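Local coordinates for adhesion G-protein coupled receptor G6 (Danio rerio, PDB 6V55) that probably acts as a cell-surface adhesion receptor that links a calcium-binding extracellular region to G-protein signalling in myelination, at residues A[144-150]-A[211-217]; A[594-600]-A[611-615]; A[604-610]-A[634-638]; A[617-622]-A[653-658]. All coordinates share one frame. Residue numbers count along the deposited sequence, not the author numbering.

Interaction 1 stands apart in the pentraxin-family domain, its centre 82 to 106 Å from those of the other three, which all sit in the domain carrying the GPS motif. It is a buried, fully hydrogen-bonded strand pair with aromatic and aliphatic side chains on its inner face. The others are only partly buried and poor in hydrogen bonds: one backbone bond in interaction 2, one serine bond in interaction 3, none in interaction 4. Interactions 2 and 3 both use strand 608-614 and touch where G611 N lies 3.5 Å from I638 CD1. Interaction 4, a loop-to-loop contact, meets interaction 2 through L615, whose CD2 lies 3.7 Å from F620 CD1.

Interaction 1 (A[144-150]-A[211-217]); sequences TAFTVCF and LCLTWTK
W215 sets its CB over one face of the F146 ring, 4.0 Å from its centroid, and brings CE3 to 3.5 Å from F146 CE2; the two rings lie obliquely, their planes at 38°. They belong to neighbouring antiparallel strands in a sheet of the concanavalin-like sandwich of the pentraxin-family domain. Strands 145-150 and 211-216 run 4.6 Å apart at 169°, both extended. F146 with W215, V148 with L213 and F150 with L211 are hydrogen-bonded pairs, each joined by two backbone bonds, the tightest being L213 N to V148 O at 2.8 Å. These six share one face, from which F146 meets L175 and F150, L211 and L213 meet F177 of strand 173-180 in the other sheet. Chi1 is p for F146, V148 and F150, t for L211 and W215, m for L213. Between them come the non-hydrogen-bonded pairs A145 with T216, T147 with T214 and C149 with C212, CA atoms 4.2 to 4.4 Å apart, with side chains on the other face. There T147 OG1 bonds to H278 O. K217 N also bonds T144 O at 2.7 Å. C149 and C212, both m, leave their SG atoms 3.5 Å apart, too far for a disulfide.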
loop_
_atom_site.group_PDB
_atom_site.type_symbol
_atom_site.label_atom_id
_atom_site.label_comp_id
_atom_site.label_asym_id
_atom_site.label_seq_id
_atom_site.Cartn_x
_atom_site.Cartn_y
_atom_site.Cartn_z
ATOM N N THR A 144 13.209 -50.452 20.259
ATOM C CA THR A 144 14.327 -51.229 20.773
ATOM C C THR A 144 15.641 -50.468 20.657
ATOM O O THR A 144 16.705 -51.041 20.930
ATOM C CB THR A 144 14.429 -52.573 20.040
ATOM O OG1 THR A 144 14.346 -52.371 18.622
ATOM C CG2 THR A 144 13.310 -53.471 20.479
ATOM N N ALA A 145 15.574 -49.196 20.256
ATOM C CA ALA A 145 16.672 -48.252 20.105
ATOM C C ALA A 145 16.088 -46.856 19.902
ATOM O O ALA A 145 15.040 -46.699 19.272
ATOM C CB ALA A 145 17.600 -48.595 18.931
ATOM N N PHE A 146 16.767 -45.843 20.449
ATOM C CA PHE A 146 16.340 -44.460 20.275
ATOM C C PHE A 146 17.532 -43.518 20.388
ATOM O O PHE A 146 18.523 -43.821 21.053
ATOM C CB PHE A 146 15.233 -44.033 21.280
ATOM C CG PHE A 146 15.617 -44.107 22.765
ATOM C CD1 PHE A 146 16.303 -43.073 23.414
ATOM C CD2 PHE A 146 15.160 -45.152 23.543
ATOM C CE1 PHE A 146 16.628 -43.154 24.753
ATOM C CE2 PHE A 146 15.471 -45.215 24.908
ATOM C CZ PHE A 146 16.200 -44.220 25.495
ATOM N N THR A 147 17.364 -42.318 19.829
ATOM C CA THR A 147 18.166 -41.146 20.170
ATOM C C THR A 147 17.218 -40.041 20.601
ATOM O O THR A 147 16.280 -39.722 19.868
ATOM C CB THR A 147 19.000 -40.654 18.987
ATOM O OG1 THR A 147 19.829 -41.719 18.501
ATOM C CG2 THR A 147 19.863 -39.471 19.401
ATOM N N VAL A 148 17.430 -39.470 21.780
ATOM C CA VAL A 148 16.685 -38.291 22.210
ATOM C C VAL A 148 17.686 -37.166 22.447
ATOM O O VAL A 148 18.721 -37.380 23.084
ATOM C CB VAL A 148 15.799 -38.574 23.449
ATOM C CG1 VAL A 148 16.538 -39.340 24.538
ATOM C CG2 VAL A 148 15.204 -37.296 24.035
ATOM N N CYS A 149 17.420 -35.988 21.862
ATOM C CA CYS A 149 18.213 -34.789 22.114
ATOM C C CYS A 149 17.322 -33.629 22.507
ATOM O O CYS A 149 16.231 -33.447 21.960
ATOM C CB CYS A 149 19.025 -34.333 20.907
ATOM S SG CYS A 149 19.735 -35.637 19.940
ATOM N N PHE A 150 17.826 -32.812 23.412
ATOM C CA PHE A 150 17.139 -31.595 23.795
ATOM C C PHE A 150 18.197 -30.618 24.274
ATOM O O PHE A 150 19.376 -30.961 24.387
ATOM C CB PHE A 150 16.055 -31.854 24.865
ATOM C CG PHE A 150 16.497 -32.746 25.991
ATOM C CD1 PHE A 150 16.295 -34.125 25.935
ATOM C CD2 PHE A 150 17.086 -32.199 27.121
ATOM C CE1 PHE A 150 16.709 -34.940 26.969
ATOM C CE2 PHE A 150 17.495 -32.999 28.162
ATOM C CZ PHE A 150 17.311 -34.378 28.084
ATOM N N LEU A 211 22.124 -31.813 24.808
ATOM C CA LEU A 211 22.367 -33.096 25.459
ATOM C C LEU A 211 21.636 -34.182 24.681
ATOM O O LEU A 211 20.419 -34.090 24.493
ATOM C CB LEU A 211 21.879 -33.084 26.916
ATOM C CG LEU A 211 21.859 -34.471 27.580
ATOM C CD1 LEU A 211 23.275 -35.056 27.675
ATOM C CD2 LEU A 211 21.193 -34.441 28.959
ATOM N N CYS A 212 22.370 -35.217 24.269
ATOM C CA CYS A 212 21.820 -36.348 23.532
ATOM C C CYS A 212 21.977 -37.621 24.342
ATOM O O CYS A 212 23.021 -37.849 24.957
ATOM C CB CYS A 212 22.507 -36.546 22.193
ATOM S SG CYS A 212 22.910 -35.007 21.387
ATOM N N LEU A 213 20.933 -38.445 24.344
ATOM C CA LEU A 213 20.956 -39.752 24.980
ATOM C C LEU A 213 20.611 -40.791 23.926
ATOM O O LEU A 213 19.633 -40.617 23.196
ATOM C CB LEU A 213 19.968 -39.802 26.151
ATOM C CG LEU A 213 20.146 -38.677 27.187
ATOM C CD1 LEU A 213 19.024 -38.651 28.191
ATOM C CD2 LEU A 213 21.500 -38.800 27.909
ATOM N N THR A 214 21.431 -41.847 23.808
ATOM C CA THR A 214 21.128 -42.968 22.918
ATOM C C THR A 214 21.038 -44.258 23.723
ATOM O O THR A 214 21.538 -44.348 24.848
ATOM C CB THR A 214 22.155 -43.152 21.756
ATOM O OG1 THR A 214 23.340 -43.831 22.216
ATOM C CG2 THR A 214 22.521 -41.822 21.088
ATOM N N TRP A 215 20.380 -45.254 23.128
ATOM C CA TRP A 215 20.213 -46.572 23.725
ATOM C C TRP A 215 19.959 -47.554 22.599
ATOM O O TRP A 215 19.305 -47.183 21.632
ATOM C CB TRP A 215 19.039 -46.586 24.706
ATOM C CG TRP A 215 18.704 -47.935 25.247
ATOM C CD1 TRP A 215 19.434 -48.665 26.137
ATOM C CD2 TRP A 215 17.534 -48.715 24.950
ATOM N NE1 TRP A 215 18.792 -49.842 26.425
ATOM C CE2 TRP A 215 17.627 -49.906 25.702
ATOM C CE3 TRP A 215 16.415 -48.521 24.125
ATOM C CZ2 TRP A 215 16.648 -50.902 25.654
ATOM C CZ3 TRP A 215 15.445 -49.511 24.078
ATOM C CH2 TRP A 215 15.580 -50.696 24.831
ATOM N N THR A 216 20.520 -48.771 22.691
ATOM C CA THR A 216 20.033 -49.926 21.935
ATOM C C THR A 216 19.743 -51.070 22.894
ATOM O O THR A 216 20.441 -51.242 23.895
ATOM C CB THR A 216 21.014 -50.480 20.901
ATOM O OG1 THR A 216 22.130 -51.051 21.583
ATOM C CG2 THR A 216 21.501 -49.460 19.968
ATOM N N LYS A 217 18.731 -51.879 22.564
ATOM C CA LYS A 217 18.439 -53.059 23.373
ATOM C C LYS A 217 19.518 -54.133 23.240
ATOM O O LYS A 217 19.872 -54.785 24.241
ATOM C CB LYS A 217 17.075 -53.630 22.977
ATOM C CG LYS A 217 16.541 -54.693 23.902
ATOM C CD LYS A 217 15.456 -55.459 23.234
ATOM C CE LYS A 217 14.937 -56.487 24.173
ATOM N NZ LYS A 217 13.572 -56.955 23.783
#

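Interaction 2 (A[594-600]-A[611-615]); sequences IEFDGPS and GVSAL
I594, just past helix 573-593, starts the segment with its side chain aimed at strand 611-614: CG2 packs 3.9 Å from V612 CG1. E595 turns away from the strand. F596 (chi1 69°, chi2 -79°) comes back and spreads its ring against V612, whose CG2 sits over one face, 3.9 Å from the ring centroid and 24° off the normal, a CH-pi contact. The edge of the ring reaches the backbone, with CZ 4.2 Å from A614 N. D597 and G598 loop outward, out of reach. At P599 (-74/-21) the chain is turned back, and its carbonyl O accepts A614 N at 3.1 Å with an N-H...O angle of 164°. S600, extended at -156/159, then pairs with S613 in an antiparallel non-hydrogen-bonded bridge, CA atoms 4.0 Å apart. As in any such pair both side chains (chi1 p) leave the same face, S600 CB 3.7 Å from S613 CB; F640 lies against both. V612 (chi1 -80°, m) also packs on L601. This is how an edge strand begins: the helix-to-sheet linker folds over and enters the antiparallel hairpin of strands 600-603 and 608-614, consistent with the helical and beta-sandwich parts of a GAIN domain.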
loop_
_atom_site.group_PDB
_atom_site.type_symbol
_atom_site.label_atom_id
_atom_site.label_comp_id
_atom_site.label_asym_id
_atom_site.label_seq_id
_atom_site.Cartn_x
_atom_site.Cartn_y
_atom_site.Cartn_z
ATOM N N ILE A 594 -8.167 18.662 -38.876
ATOM C CA ILE A 594 -7.682 17.297 -38.721
ATOM C C ILE A 594 -7.246 16.763 -40.081
ATOM O O ILE A 594 -7.898 17.014 -41.105
ATOM C CB ILE A 594 -8.737 16.407 -38.035
ATOM C CG1 ILE A 594 -8.234 15.000 -37.897
ATOM C CG2 ILE A 594 -10.058 16.336 -38.773
ATOM C CD1 ILE A 594 -8.852 14.363 -36.803
ATOM N N GLU A 595 -6.055 16.164 -40.119
ATOM C CA GLU A 595 -5.543 15.505 -41.309
ATOM C C GLU A 595 -5.854 14.017 -41.206
ATOM O O GLU A 595 -5.581 13.400 -40.173
ATOM C CB GLU A 595 -4.040 15.749 -41.451
ATOM C CG GLU A 595 -3.647 17.206 -41.730
ATOM C CD GLU A 595 -2.431 17.665 -40.917
ATOM O OE1 GLU A 595 -2.492 18.769 -40.317
ATOM O OE2 GLU A 595 -1.422 16.919 -40.863
ATOM N N PHE A 596 -6.445 13.449 -42.256
ATOM C CA PHE A 596 -6.750 12.020 -42.272
ATOM C C PHE A 596 -6.523 11.469 -43.675
ATOM O O PHE A 596 -6.397 12.226 -44.642
ATOM C CB PHE A 596 -8.178 11.737 -41.769
ATOM C CG PHE A 596 -9.278 12.217 -42.678
ATOM C CD1 PHE A 596 -9.659 13.569 -42.699
ATOM C CD2 PHE A 596 -9.984 11.307 -43.463
ATOM C CE1 PHE A 596 -10.689 14.012 -43.525
ATOM C CE2 PHE A 596 -11.028 11.735 -44.295
ATOM C CZ PHE A 596 -11.383 13.088 -44.321
ATOM N N ASP A 597 -6.455 10.136 -43.782
ATOM C CA ASP A 597 -5.995 9.491 -45.015
ATOM C C ASP A 597 -7.061 8.730 -45.774
ATOM O O ASP A 597 -7.093 8.799 -47.009
ATOM C CB ASP A 597 -4.826 8.549 -44.733
ATOM C CG ASP A 597 -3.521 9.305 -44.616
ATOM O OD1 ASP A 597 -3.009 9.780 -45.658
ATOM O OD2 ASP A 597 -3.029 9.465 -43.478
ATOM N N GLY A 598 -7.952 8.019 -45.099
ATOM C CA GLY A 598 -8.958 7.265 -45.812
ATOM C C GLY A 598 -10.106 8.090 -46.359
ATOM O O GLY A 598 -10.044 9.323 -46.462
ATOM N N PRO A 599 -11.196 7.415 -46.720
ATOM C CA PRO A 599 -12.398 8.153 -47.127
ATOM C C PRO A 599 -13.134 8.805 -45.967
ATOM O O PRO A 599 -13.891 9.760 -46.207
ATOM C CB PRO A 599 -13.252 7.082 -47.801
ATOM C CG PRO A 599 -12.845 5.816 -47.160
ATOM C CD PRO A 599 -11.390 5.958 -46.775
ATOM N N SER A 600 -12.938 8.331 -44.729
ATOM C CA SER A 600 -13.518 8.958 -43.545
ATOM C C SER A 600 -12.701 8.600 -42.309
ATOM O O SER A 600 -11.958 7.615 -42.298
ATOM C CB SER A 600 -14.982 8.547 -43.333
ATOM O OG SER A 600 -15.063 7.233 -42.856
ATOM N N GLY A 611 -16.595 13.132 -36.482
ATOM C CA GLY A 611 -16.249 12.423 -37.701
ATOM C C GLY A 611 -16.053 13.391 -38.838
ATOM O O GLY A 611 -16.691 14.446 -38.901
ATOM N N VAL A 612 -15.137 13.043 -39.725
ATOM C CA VAL A 612 -14.935 13.763 -40.968
ATOM C C VAL A 612 -15.033 12.728 -42.068
ATOM O O VAL A 612 -14.701 11.556 -41.857
ATOM C CB VAL A 612 -13.581 14.488 -41.018
ATOM C CG1 VAL A 612 -13.662 15.769 -40.245
ATOM C CG2 VAL A 612 -12.505 13.617 -40.411
ATOM N N SER A 613 -15.545 13.149 -43.225
ATOM C CA SER A 613 -15.535 12.338 -44.436
ATOM C C SER A 613 -15.376 13.261 -45.631
ATOM O O SER A 613 -15.795 14.423 -45.591
ATOM C CB SER A 613 -16.807 11.506 -44.599
ATOM O OG SER A 613 -17.889 12.311 -45.025
ATOM N N ALA A 614 -14.795 12.725 -46.702
ATOM C CA ALA A 614 -14.455 13.537 -47.860
ATOM C C ALA A 614 -15.677 13.766 -48.752
ATOM O O ALA A 614 -16.494 12.861 -48.955
ATOM C CB ALA A 614 -13.330 12.862 -48.644
ATOM N N LEU A 615 -15.799 14.989 -49.278
ATOM C CA LEU A 615 -16.910 15.394 -50.140
ATOM C C LEU A 615 -16.357 15.731 -51.517
ATOM O O LEU A 615 -15.537 16.648 -51.653
ATOM C CB LEU A 615 -17.674 16.602 -49.572
ATOM C CG LEU A 615 -19.087 17.054 -50.044
ATOM C CD1 LEU A 615 -19.700 18.066 -49.099
ATOM C CD2 LEU A 615 -19.174 17.719 -51.420
#

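Interaction 3 (A[604-610]-A[634-638]); sequences SSKNLVV and TDPQI
No beta bridge joins these segments. The chain turns at K606 (-69/-45) and N607 (-114/10), then straightens into strand 608-610, while 634-638 runs past it, extended from D635 to I638. The nearest CA atoms are K606 and D635 at 5.0 Å; V609 and P636 are 6.3 Å apart. The one hydrogen bond across is from S604 OG (chi1 t) to P636 O, 2.9 Å. D635, m with chi2 near 0°, points at the turn: OD1 lies 3.3 Å from K606 CA. P636 packs its ring beside V609, CG 3.8 Å from V609 CG1, and sets CD 3.6 Å from both S605 O and K606 O. V609 (chi1 50°) also sends CG2 to 3.7 Å from I638 CD1, I638 being m,t. The turn is tied by a very short bond, S605 OG to L608 O at 2.4 Å, and by K606 NZ to N607 OD1 at 2.8 Å. The contact joins the end of one sheet's 600-603/608-614 hairpin to 637-639, an edge strand of the other sheet, within a beta-sandwich consistent with a GAIN domain. V609 and I638 meet between the sheets, beside T602 and strand 671-677, whereas S605, L608 and V610 turn to V562 of helix 555-568.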
loop_
_atom_site.group_PDB
_atom_site.type_symbol
_atom_site.label_atom_id
_atom_site.label_comp_id
_atom_site.label_asym_id
_atom_site.label_seq_id
_atom_site.Cartn_x
_atom_site.Cartn_y
_atom_site.Cartn_z
ATOM N N SER A 604 -14.021 8.600 -31.428
ATOM C CA SER A 604 -15.067 8.341 -30.457
ATOM C C SER A 604 -14.578 8.542 -29.030
ATOM O O SER A 604 -13.378 8.489 -28.732
ATOM C CB SER A 604 -15.608 6.916 -30.600
ATOM O OG SER A 604 -16.867 6.781 -29.959
ATOM N N SER A 605 -15.546 8.756 -28.148
ATOM C CA SER A 605 -15.335 8.797 -26.710
ATOM C C SER A 605 -16.658 8.419 -26.059
ATOM O O SER A 605 -17.613 8.058 -26.755
ATOM C CB SER A 605 -14.867 10.178 -26.271
ATOM O OG SER A 605 -15.885 11.111 -26.576
ATOM N N LYS A 606 -16.726 8.537 -24.726
ATOM C CA LYS A 606 -17.932 8.136 -24.006
ATOM C C LYS A 606 -19.104 9.077 -24.289
ATOM O O LYS A 606 -20.198 8.605 -24.613
ATOM C CB LYS A 606 -17.638 8.030 -22.507
ATOM C CG LYS A 606 -18.743 7.328 -21.683
ATOM C CD LYS A 606 -18.888 7.971 -20.277
ATOM C CE LYS A 606 -20.275 7.757 -19.640
ATOM N NZ LYS A 606 -21.218 8.907 -19.854
ATOM N N ASN A 607 -18.890 10.399 -24.260
ATOM C CA ASN A 607 -19.986 11.342 -24.495
ATOM C C ASN A 607 -19.859 12.169 -25.778
ATOM O O ASN A 607 -20.635 13.120 -25.960
ATOM C CB ASN A 607 -20.125 12.313 -23.323
ATOM C CG ASN A 607 -20.274 11.617 -22.008
ATOM O OD1 ASN A 607 -21.258 10.908 -21.772
ATOM N ND2 ASN A 607 -19.305 11.831 -21.118
ATOM N N LEU A 608 -18.912 11.848 -26.664
ATOM C CA LEU A 608 -18.611 12.691 -27.816
ATOM C C LEU A 608 -17.997 11.850 -28.921
ATOM O O LEU A 608 -16.946 11.234 -28.720
ATOM C CB LEU A 608 -17.638 13.809 -27.449
ATOM C CG LEU A 608 -17.266 14.722 -28.620
ATOM C CD1 LEU A 608 -18.453 15.523 -29.086
ATOM C CD2 LEU A 608 -16.109 15.634 -28.290
ATOM N N VAL A 609 -18.625 11.849 -30.091
ATOM C CA VAL A 609 -18.023 11.261 -31.280
ATOM C C VAL A 609 -17.993 12.324 -32.368
ATOM O O VAL A 609 -18.973 13.062 -32.545
ATOM C CB VAL A 609 -18.759 9.979 -31.720
ATOM C CG1 VAL A 609 -20.272 10.168 -31.826
ATOM C CG2 VAL A 609 -18.181 9.436 -32.979
ATOM N N VAL A 610 -16.825 12.504 -33.001
ATOM C CA VAL A 610 -16.704 13.454 -34.104
ATOM C C VAL A 610 -16.181 12.692 -35.308
ATOM O O VAL A 610 -15.463 11.692 -35.182
ATOM C CB VAL A 610 -15.816 14.700 -33.800
ATOM C CG1 VAL A 610 -16.277 15.426 -32.522
ATOM C CG2 VAL A 610 -14.320 14.391 -33.747
ATOM N N THR A 634 -20.536 0.859 -25.570
ATOM C CA THR A 634 -20.966 1.948 -24.710
ATOM C C THR A 634 -20.791 3.324 -25.354
ATOM O O THR A 634 -21.387 4.300 -24.874
ATOM C CB THR A 634 -20.227 1.853 -23.358
ATOM O OG1 THR A 634 -20.883 2.664 -22.376
ATOM C CG2 THR A 634 -18.752 2.221 -23.463
ATOM N N ASP A 635 -20.038 3.415 -26.483
ATOM C CA ASP A 635 -19.695 4.672 -27.128
ATOM C C ASP A 635 -20.458 4.840 -28.431
ATOM O O ASP A 635 -20.682 3.855 -29.145
ATOM C CB ASP A 635 -18.191 4.753 -27.410
ATOM C CG ASP A 635 -17.373 4.933 -26.135
ATOM O OD1 ASP A 635 -17.970 4.960 -25.040
ATOM O OD2 ASP A 635 -16.140 5.050 -26.210
ATOM N N PRO A 636 -20.880 6.058 -28.765
ATOM C CA PRO A 636 -21.624 6.252 -30.013
ATOM C C PRO A 636 -20.700 6.295 -31.224
ATOM O O PRO A 636 -19.545 6.725 -31.144
ATOM C CB PRO A 636 -22.346 7.590 -29.796
ATOM C CG PRO A 636 -21.545 8.300 -28.769
ATOM C CD PRO A 636 -20.921 7.257 -27.904
ATOM N N GLN A 637 -21.231 5.819 -32.351
ATOM C CA GLN A 637 -20.515 5.702 -33.615
ATOM C C GLN A 637 -21.203 6.548 -34.685
ATOM O O GLN A 637 -22.291 7.085 -34.478
ATOM C CB GLN A 637 -20.458 4.240 -34.060
ATOM C CG GLN A 637 -19.176 3.782 -34.735
ATOM C CD GLN A 637 -19.203 2.285 -34.989
ATOM O OE1 GLN A 637 -19.863 1.539 -34.256
ATOM N NE2 GLN A 637 -18.499 1.836 -36.033
ATOM N N ILE A 638 -20.569 6.667 -35.851
ATOM C CA ILE A 638 -21.094 7.478 -36.942
ATOM C C ILE A 638 -21.272 6.601 -38.173
ATOM O O ILE A 638 -20.308 5.991 -38.652
ATOM C CB ILE A 638 -20.191 8.676 -37.258
ATOM C CG1 ILE A 638 -20.251 9.679 -36.123
ATOM C CG2 ILE A 638 -20.641 9.388 -38.538
ATOM C CD1 ILE A 638 -19.248 10.794 -36.289
#

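Interaction 4 (A[617-622]-A[653-658]); sequences TTNFNG and LPPTLL
The bump here is F620 (chi1 180°, chi2 82°), and the hollow is the bend of 653-658. The ring goes in tip first: CE2 is 3.4 Å from P654 O, which lies near the ring plane, and CZ is 4.2 Å from L653 CB. L657 CB, 4.0 Å from F620 CE2, and L658 CD1, 4.1 Å from F620 CD2, line the rest of the hollow. Its curve comes from a type I turn, P654 to L657, with P655 (-70/-22) and T656 (-91/31) at its corners. A second bump is P655, which pushes CG to 3.4 Å from N621 O. Beside it runs G622 (112/170), its CA 4.0 Å from P655 CA; a CB there would be tight against P655 CG and, at these angles, jammed against N621 O. At the far end T617 CG2 meets L658 CD1 at 3.9 Å. No hydrogen bond crosses; the contact rests on apolar and van der Waals packing of complementary shapes. At one end of a beta-sandwich consistent with a GAIN domain, the loop from strand 608-614 to 623-628 packs on that from 649-653 to helix 663-666; L653 bonds through its backbone with S623, just past G622, joining strands 649-653 and 623-628.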
loop_
_atom_site.group_PDB
_atom_site.type_symbol
_atom_site.label_atom_id
_atom_site.label_comp_id
_atom_site.label_asym_id
_atom_site.label_seq_id
_atom_site.Cartn_x
_atom_site.Cartn_y
_atom_site.Cartn_z
ATOM N N THR A 617 -17.213 17.651 -54.703
ATOM C CA THR A 617 -18.151 18.688 -55.123
ATOM C C THR A 617 -18.668 18.497 -56.548
ATOM O O THR A 617 -19.665 19.124 -56.906
ATOM C CB THR A 617 -17.517 20.084 -54.975
ATOM O OG1 THR A 617 -16.148 20.069 -55.406
ATOM C CG2 THR A 617 -17.565 20.539 -53.522
ATOM N N THR A 618 -18.047 17.634 -57.358
ATOM C CA THR A 618 -18.524 17.419 -58.724
ATOM C C THR A 618 -19.702 16.453 -58.743
ATOM O O THR A 618 -20.796 16.792 -59.218
ATOM C CB THR A 618 -17.394 16.888 -59.605
ATOM O OG1 THR A 618 -17.305 15.468 -59.444
ATOM C CG2 THR A 618 -16.056 17.535 -59.218
ATOM N N ASN A 619 -19.485 15.237 -58.242
ATOM C CA ASN A 619 -20.582 14.322 -57.976
ATOM C C ASN A 619 -20.942 14.473 -56.500
ATOM O O ASN A 619 -20.506 13.710 -55.637
ATOM C CB ASN A 619 -20.195 12.888 -58.337
ATOM C CG ASN A 619 -21.409 11.902 -58.314
ATOM O OD1 ASN A 619 -22.504 12.206 -57.803
ATOM N ND2 ASN A 619 -21.204 10.719 -58.900
ATOM N N PHE A 620 -21.749 15.475 -56.212
ATOM C CA PHE A 620 -22.478 15.522 -54.954
ATOM C C PHE A 620 -23.956 15.440 -55.314
ATOM O O PHE A 620 -24.510 16.371 -55.907
ATOM C CB PHE A 620 -22.154 16.770 -54.124
ATOM C CG PHE A 620 -22.912 16.834 -52.798
ATOM C CD1 PHE A 620 -22.452 16.131 -51.688
ATOM C CD2 PHE A 620 -24.105 17.572 -52.681
ATOM C CE1 PHE A 620 -23.143 16.179 -50.465
ATOM C CE2 PHE A 620 -24.817 17.608 -51.473
ATOM C CZ PHE A 620 -24.327 16.913 -50.360
ATOM N N ASN A 621 -24.589 14.322 -54.960
ATOM C CA ASN A 621 -26.016 14.122 -55.181
ATOM C C ASN A 621 -26.793 14.099 -53.870
ATOM O O ASN A 621 -27.952 13.686 -53.845
ATOM C CB ASN A 621 -26.248 12.829 -55.972
ATOM C CG ASN A 621 -27.505 12.877 -56.852
ATOM O OD1 ASN A 621 -28.152 13.922 -56.979
ATOM N ND2 ASN A 621 -27.858 11.732 -57.457
ATOM N N GLY A 622 -26.184 14.532 -52.780
ATOM C CA GLY A 622 -26.810 14.458 -51.476
ATOM C C GLY A 622 -26.096 13.466 -50.574
ATOM O O GLY A 622 -25.231 12.699 -51.000
ATOM N N LEU A 653 -28.422 15.852 -45.873
ATOM C CA LEU A 653 -28.102 17.032 -46.660
ATOM C C LEU A 653 -28.772 16.923 -48.026
ATOM O O LEU A 653 -28.616 15.894 -48.696
ATOM C CB LEU A 653 -26.592 17.178 -46.823
ATOM C CG LEU A 653 -25.753 16.942 -45.553
ATOM C CD1 LEU A 653 -24.262 16.857 -45.848
ATOM C CD2 LEU A 653 -26.024 18.019 -44.521
ATOM N N PRO A 654 -29.513 17.951 -48.462
ATOM C CA PRO A 654 -30.233 17.897 -49.754
ATOM C C PRO A 654 -29.269 17.904 -50.930
ATOM O O PRO A 654 -28.092 18.266 -50.767
ATOM C CB PRO A 654 -31.073 19.181 -49.718
ATOM C CG PRO A 654 -30.287 20.102 -48.896
ATOM C CD PRO A 654 -29.709 19.252 -47.799
ATOM N N PRO A 655 -29.703 17.472 -52.122
ATOM C CA PRO A 655 -28.782 17.476 -53.274
ATOM C C PRO A 655 -28.440 18.863 -53.785
ATOM O O PRO A 655 -27.392 19.023 -54.428
ATOM C CB PRO A 655 -29.542 16.672 -54.337
ATOM C CG PRO A 655 -30.534 15.862 -53.568
ATOM C CD PRO A 655 -30.938 16.725 -52.425
ATOM N N THR A 656 -29.279 19.861 -53.494
ATOM C CA THR A 656 -29.085 21.264 -53.859
ATOM C C THR A 656 -28.355 22.061 -52.785
ATOM O O THR A 656 -28.622 23.262 -52.641
ATOM C CB THR A 656 -30.443 21.895 -54.144
ATOM O OG1 THR A 656 -31.277 21.759 -52.982
ATOM C CG2 THR A 656 -31.110 21.215 -55.315
ATOM N N LEU A 657 -27.457 21.430 -52.010
ATOM C CA LEU A 657 -26.809 22.115 -50.891
ATOM C C LEU A 657 -25.782 23.129 -51.382
ATOM O O LEU A 657 -25.691 24.237 -50.840
ATOM C CB LEU A 657 -26.147 21.097 -49.950
ATOM C CG LEU A 657 -25.264 21.649 -48.817
ATOM C CD1 LEU A 657 -26.102 22.167 -47.665
ATOM C CD2 LEU A 657 -24.273 20.639 -48.324
ATOM N N LEU A 658 -25.047 22.790 -52.441
ATOM C CA LEU A 658 -24.015 23.662 -52.976
ATOM C C LEU A 658 -24.484 24.468 -54.180
ATOM O O LEU A 658 -23.649 24.990 -54.926
ATOM C CB LEU A 658 -22.791 22.836 -53.348
ATOM C CG LEU A 658 -22.452 21.704 -52.379
ATOM C CD1 LEU A 658 -21.452 20.738 -53.018
ATOM C CD2 LEU A 658 -21.918 22.273 -51.073
#